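Local coordinates for protein enoyl-CoA hydratase (Mycobacterium thermoresistibile, PDB 3T3W) that probably catalyses the hydration of enoyl-CoA thioesters in lipid metabolism, at residues Ile121-Gly126 against Ala208-Leu213; Met186-Val191 against Asn198-Arg203. All coordinates share one frame; numbering follows the deposited sequence.

Interaction 1 of 2, residues Ile121-Gly126 against Ala208-Leu213; sequences IAAVQG and AETRAL
No ring or amide plane takes part where Ile-121 and Ala-123 meet Thr-210 and Leu-213; the flat element is the main sheet of the crotonase fold. Helix 206-217 covers one face of strand 120-124, while the CB of Ala-122 points away from that helix. Strands 67-72 and 141-145 bond along the two edges of the strand through its backbone. Strand 121-124 and helix 208-213 run almost antiparallel (172°), with axes 9.1 Å apart. The contact is buried and mostly apolar, and no hydrogen bond spans it. Ile-121 forks to reach two residues one helical turn apart. Its CG2, anti to the backbone N, lies 3.8 Å from CG2 of Thr-210, the two side chains passing in opposing senses. Its other branch runs outward extended (chi2 169°), setting CD1 3.9 Å from CG of Leu-213 and 4.0 Å from CD2 of Leu-213. Ile-143 of the adjacent strand touches Ile-121, Thr-210 and Leu-213. Leu-213 also packs on Thr-182 of the second subunit. The buried hydroxyl of Thr-210 bonds back to the carbonyl of Leu-206 within its own helix, so its approach to the strand is plain van der Waals contact: Thr-210 OG1 lies 3.6 Å from CB of Ala-123.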
loop_
_atom_site.group_PDB
_atom_site.type_symbol
_atom_site.label_atom_id
_atom_site.label_comp_id
_atom_site.label_asym_id
_atom_site.label_seq_id
_atom_site.Cartn_x
_atom_site.Cartn_y
_atom_site.Cartn_z
ATOM N N ILE F 121 25.828 0.746 -12.500
ATOM C CA ILE F 121 25.568 0.038 -13.736
ATOM C C ILE F 121 26.195 -1.341 -13.653
ATOM O O ILE F 121 27.389 -1.454 -13.351
ATOM C CB ILE F 121 26.207 0.778 -14.947
ATOM C CG1 ILE F 121 25.780 2.254 -15.012
ATOM C CG2 ILE F 121 25.864 0.040 -16.239
ATOM C CD1 ILE F 121 26.569 3.139 -16.006
ATOM N N ALA F 122 25.417 -2.397 -13.888
ATOM C CA ALA F 122 25.966 -3.758 -14.028
ATOM C C ALA F 122 26.209 -4.095 -15.498
ATOM O O ALA F 122 25.335 -3.835 -16.341
ATOM C CB ALA F 122 25.016 -4.799 -13.408
ATOM N N ALA F 123 27.360 -4.696 -15.787
ATOM C CA ALA F 123 27.727 -5.250 -17.092
ATOM C C ALA F 123 27.671 -6.763 -16.983
ATOM O O ALA F 123 28.480 -7.363 -16.253
ATOM C CB ALA F 123 29.141 -4.805 -17.475
ATOM N N VAL F 124 26.698 -7.372 -17.652
ATOM C CA VAL F 124 26.437 -8.796 -17.486
ATOM C C VAL F 124 26.735 -9.575 -18.760
ATOM O O VAL F 124 26.112 -9.385 -19.784
ATOM C CB VAL F 124 24.991 -9.087 -17.018
ATOM C CG1 VAL F 124 24.758 -10.605 -16.857
ATOM C CG2 VAL F 124 24.694 -8.330 -15.734
ATOM N N GLN F 125 27.694 -10.495 -18.663
ATOM C CA GLN F 125 28.027 -11.413 -19.759
ATOM C C GLN F 125 27.717 -12.857 -19.385
ATOM O O GLN F 125 27.718 -13.217 -18.203
ATOM C CB GLN F 125 29.505 -11.290 -20.108
ATOM C CG GLN F 125 30.474 -12.140 -19.276
ATOM C CD GLN F 125 30.867 -11.510 -17.968
ATOM O OE1 GLN F 125 30.120 -10.718 -17.351
ATOM N NE2 GLN F 125 32.045 -11.901 -17.495
ATOM N N GLY F 126 27.483 -13.691 -20.389
ATOM C CA GLY F 126 27.271 -15.122 -20.149
ATOM C C GLY F 126 26.222 -15.444 -19.088
ATOM O O GLY F 126 25.190 -14.822 -19.013
ATOM N N ALA F 208 33.450 -1.541 -22.975
ATOM C CA ALA F 208 33.558 -0.188 -23.565
ATOM C C ALA F 208 32.242 0.530 -23.522
ATOM O O ALA F 208 32.199 1.698 -23.169
ATOM C CB ALA F 208 34.114 -0.201 -25.027
ATOM N N GLU F 209 31.150 -0.141 -23.905
ATOM C CA GLU F 209 29.826 0.496 -23.870
ATOM C C GLU F 209 29.440 0.902 -22.472
ATOM O O GLU F 209 28.877 1.976 -22.277
ATOM C CB GLU F 209 28.733 -0.436 -24.379
ATOM C CG GLU F 209 28.864 -0.867 -25.830
ATOM C CD GLU F 209 27.926 -0.157 -26.783
ATOM O OE1 GLU F 209 27.110 0.679 -26.349
ATOM O OE2 GLU F 209 28.036 -0.436 -27.999
ATOM N N THR F 210 29.707 0.030 -21.486
ATOM C CA THR F 210 29.395 0.332 -20.104
ATOM C C THR F 210 30.182 1.528 -19.584
ATOM O O THR F 210 29.618 2.410 -18.931
ATOM C CB THR F 210 29.618 -0.917 -19.205
ATOM O OG1 THR F 210 28.788 -1.964 -19.702
ATOM C CG2 THR F 210 29.230 -0.660 -17.756
ATOM N N ARG F 211 31.474 1.559 -19.854
ATOM C CA ARG F 211 32.282 2.651 -19.378
ATOM C C ARG F 211 31.880 3.969 -20.064
ATOM O O ARG F 211 31.892 5.037 -19.453
ATOM C CB ARG F 211 33.758 2.389 -19.545
ATOM C CG ARG F 211 34.555 3.448 -18.793
ATOM C CD ARG F 211 36.002 3.076 -18.620
ATOM N NE ARG F 211 36.704 4.131 -17.913
ATOM C CZ ARG F 211 36.852 4.205 -16.594
ATOM N NH1 ARG F 211 36.343 3.282 -15.806
ATOM N NH2 ARG F 211 37.569 5.202 -16.080
ATOM N N ALA F 212 31.500 3.895 -21.333
ATOM C CA ALA F 212 31.100 5.110 -22.055
ATOM C C ALA F 212 29.829 5.705 -21.433
ATOM O O ALA F 212 29.709 6.924 -21.246
ATOM C CB ALA F 212 30.883 4.814 -23.550
ATOM N N LEU F 213 28.877 4.833 -21.112
ATOM C CA LEU F 213 27.663 5.245 -20.442
ATOM C C LEU F 213 27.966 5.825 -19.048
ATOM O O LEU F 213 27.453 6.879 -18.683
ATOM C CB LEU F 213 26.684 4.069 -20.371
ATOM C CG LEU F 213 25.392 4.279 -19.568
ATOM C CD1 LEU F 213 24.592 5.413 -20.202
ATOM C CD2 LEU F 213 24.588 2.974 -19.469
#

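Interaction 2 of 2, residues Met186-Val191 against Asn198-Arg203; sequences MTAEEV and NRVVPR
Van der Waals contact carries the meeting of Ala-188 and Val-200. Both methyls of Val-200 face the first turn of helix 188-194, CG1 lying 4.0 Å from CB of Ala-188. CG2 reaches the backbone as well, 3.6 Å from O of Ala-188, a methyl against a carbonyl oxygen. With CG1 anti to the backbone N (chi1 177°), the valine fork straddles the alanine methyl, CG2 also lying 4.0 Å from CB of Ala-188. Ala-188 also touches Ala-144 of strand 141-145. In the crotonase fold this sets the start of helix 188-194 against strand 199-201, the outermost strand of the main sheet within the chain; strand 186-187, at the end of a small three-stranded sheet, leads straight into that helix. No hydrogen bond crosses between the segments; within 186-191, Thr-187 is the N-cap, its OG1 accepting from N of Glu-190 at 3.1 Å with an N-H...O angle of 160°. Salt bridges lie nearby: the Glu-190 carboxylate pairs with Lys-175 and Arg-184. Next to Val-200, Arg-199 leaves for the subunit interface, where its guanidinium pairs with Glu-178 of a second subunit; the same glutamate accepts from ND2 of Asn-198.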
loop_
_atom_site.group_PDB
_atom_site.type_symbol
_atom_site.label_atom_id
_atom_site.label_comp_id
_atom_site.label_asym_id
_atom_site.label_seq_id
_atom_site.Cartn_x
_atom_site.Cartn_y
_atom_site.Cartn_z
ATOM N N MET F 186 16.505 -17.140 -19.837
ATOM C CA MET F 186 16.102 -16.074 -20.737
ATOM C C MET F 186 17.321 -15.427 -21.395
ATOM O O MET F 186 18.331 -15.141 -20.736
ATOM C CB MET F 186 15.379 -14.984 -19.936
ATOM C CG MET F 186 14.128 -15.516 -19.214
ATOM S SD MET F 186 13.433 -14.241 -18.119
ATOM C CE MET F 186 14.604 -14.278 -16.811
ATOM N N THR F 187 17.238 -15.208 -22.690
ATOM C CA THR F 187 18.276 -14.457 -23.389
ATOM C C THR F 187 18.235 -12.975 -23.007
ATOM O O THR F 187 17.249 -12.457 -22.477
ATOM C CB THR F 187 18.120 -14.535 -24.904
ATOM O OG1 THR F 187 16.897 -13.890 -25.267
ATOM C CG2 THR F 187 18.196 -15.983 -25.398
ATOM N N ALA F 188 19.344 -12.303 -23.274
ATOM C CA ALA F 188 19.461 -10.854 -23.095
ATOM C C ALA F 188 18.336 -10.124 -23.813
ATOM O O ALA F 188 17.755 -9.187 -23.264
ATOM C CB ALA F 188 20.851 -10.381 -23.567
ATOM N N GLU F 189 18.010 -10.558 -25.032
ATOM C CA GLU F 189 16.954 -9.890 -25.808
ATOM C C GLU F 189 15.623 -10.055 -25.094
ATOM O O GLU F 189 14.858 -9.096 -24.962
ATOM C CB GLU F 189 16.922 -10.428 -27.255
ATOM C CG GLU F 189 15.708 -10.048 -28.082
ATOM C CD GLU F 189 15.622 -10.778 -29.441
ATOM O OE1 GLU F 189 15.712 -12.029 -29.499
ATOM O OE2 GLU F 189 15.440 -10.098 -30.466
ATOM N N GLU F 190 15.364 -11.241 -24.571
ATOM C CA GLU F 190 14.109 -11.471 -23.841
ATOM C C GLU F 190 13.967 -10.590 -22.612
ATOM O O GLU F 190 12.905 -10.007 -22.385
ATOM C CB GLU F 190 13.930 -12.969 -23.487
ATOM C CG GLU F 190 12.617 -13.202 -22.761
ATOM C CD GLU F 190 12.362 -14.657 -22.389
ATOM O OE1 GLU F 190 13.206 -15.528 -22.688
ATOM O OE2 GLU F 190 11.257 -14.916 -21.849
ATOM N N VAL F 191 15.019 -10.470 -21.794
ATOM C CA VAL F 191 14.942 -9.620 -20.612
ATOM C C VAL F 191 14.975 -8.155 -20.976
ATOM O O VAL F 191 14.434 -7.359 -20.244
ATOM C CB VAL F 191 15.977 -9.955 -19.482
ATOM C CG1 VAL F 191 15.772 -11.429 -19.046
ATOM C CG2 VAL F 191 17.394 -9.810 -19.947
ATOM N N ASN F 198 18.665 -2.657 -19.766
ATOM C CA ASN F 198 18.540 -1.384 -20.455
ATOM C C ASN F 198 18.995 -1.471 -21.913
ATOM O O ASN F 198 18.443 -0.793 -22.772
ATOM C CB ASN F 198 19.385 -0.313 -19.750
ATOM C CG ASN F 198 18.807 0.096 -18.391
ATOM O OD1 ASN F 198 19.016 -0.590 -17.409
ATOM N ND2 ASN F 198 18.107 1.248 -18.346
ATOM N N ARG F 199 20.051 -2.240 -22.182
ATOM C CA ARG F 199 20.654 -2.251 -23.520
ATOM C C ARG F 199 21.380 -3.576 -23.675
ATOM O O ARG F 199 21.969 -4.046 -22.735
ATOM C CB ARG F 199 21.714 -1.165 -23.614
ATOM C CG ARG F 199 21.155 0.232 -23.569
ATOM C CD ARG F 199 22.136 1.275 -24.110
ATOM N NE ARG F 199 21.704 2.601 -23.625
ATOM C CZ ARG F 199 22.526 3.623 -23.410
ATOM N NH1 ARG F 199 23.833 3.468 -23.614
ATOM N NH2 ARG F 199 22.037 4.799 -23.008
ATOM N N VAL F 200 21.285 -4.159 -24.854
ATOM C CA VAL F 200 22.007 -5.380 -25.221
ATOM C C VAL F 200 23.064 -4.974 -26.248
ATOM O O VAL F 200 22.769 -4.237 -27.226
ATOM C CB VAL F 200 21.059 -6.434 -25.854
ATOM C CG1 VAL F 200 21.861 -7.685 -26.288
ATOM C CG2 VAL F 200 19.895 -6.741 -24.887
ATOM N N VAL F 201 24.297 -5.425 -26.016
ATOM C CA VAL F 201 25.437 -5.025 -26.825
ATOM C C VAL F 201 26.268 -6.275 -27.128
ATOM O O VAL F 201 26.135 -7.322 -26.464
ATOM C CB VAL F 201 26.337 -3.988 -26.085
ATOM C CG1 VAL F 201 25.520 -2.739 -25.682
ATOM C CG2 VAL F 201 26.972 -4.595 -24.845
ATOM N N PRO F 202 27.096 -6.190 -28.162
ATOM C CA PRO F 202 27.963 -7.349 -28.457
ATOM C C PRO F 202 28.910 -7.644 -27.306
ATOM O O PRO F 202 29.365 -6.727 -26.646
ATOM C CB PRO F 202 28.746 -6.887 -29.701
ATOM C CG PRO F 202 27.791 -5.912 -30.367
ATOM C CD PRO F 202 27.155 -5.157 -29.210
ATOM N N ARG F 203 29.221 -8.930 -27.087
ATOM C CA ARG F 203 30.054 -9.341 -25.985
ATOM C C ARG F 203 31.388 -8.610 -25.979
ATOM O O ARG F 203 31.846 -8.114 -24.960
ATOM C CB ARG F 203 30.280 -10.867 -26.027
ATOM C CG ARG F 203 31.330 -11.428 -25.084
ATOM C CD ARG F 203 30.953 -11.238 -23.632
ATOM N NE ARG F 203 32.015 -11.697 -22.687
ATOM C CZ ARG F 203 32.834 -10.875 -22.022
ATOM N NH1 ARG F 203 32.777 -9.548 -22.213
ATOM N NH2 ARG F 203 33.722 -11.365 -21.165
#

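From the N terminus, the first of the four segments is 121-126 on strand 120-124, with 81 residues between it and segment 208-213, its partner in interaction 1. Interaction 2 lies inside that long loop, closing a short one of six residues between 186-191 and 198-203; the two nest and do not cross. Strand 199-201 is followed, after a short link, by helix 206-217, so the inner contact leads on to the outer one. Centres are 11 Å apart, and the two touch: Gln-125 CB packs 3.6 Å from Arg-203 NE, and Leu-213 CD1 lies 3.8 Å from Arg-199 NH2. Together they tie an inner strand and the last strand of the main sheet to helices 206-217 and 188-194.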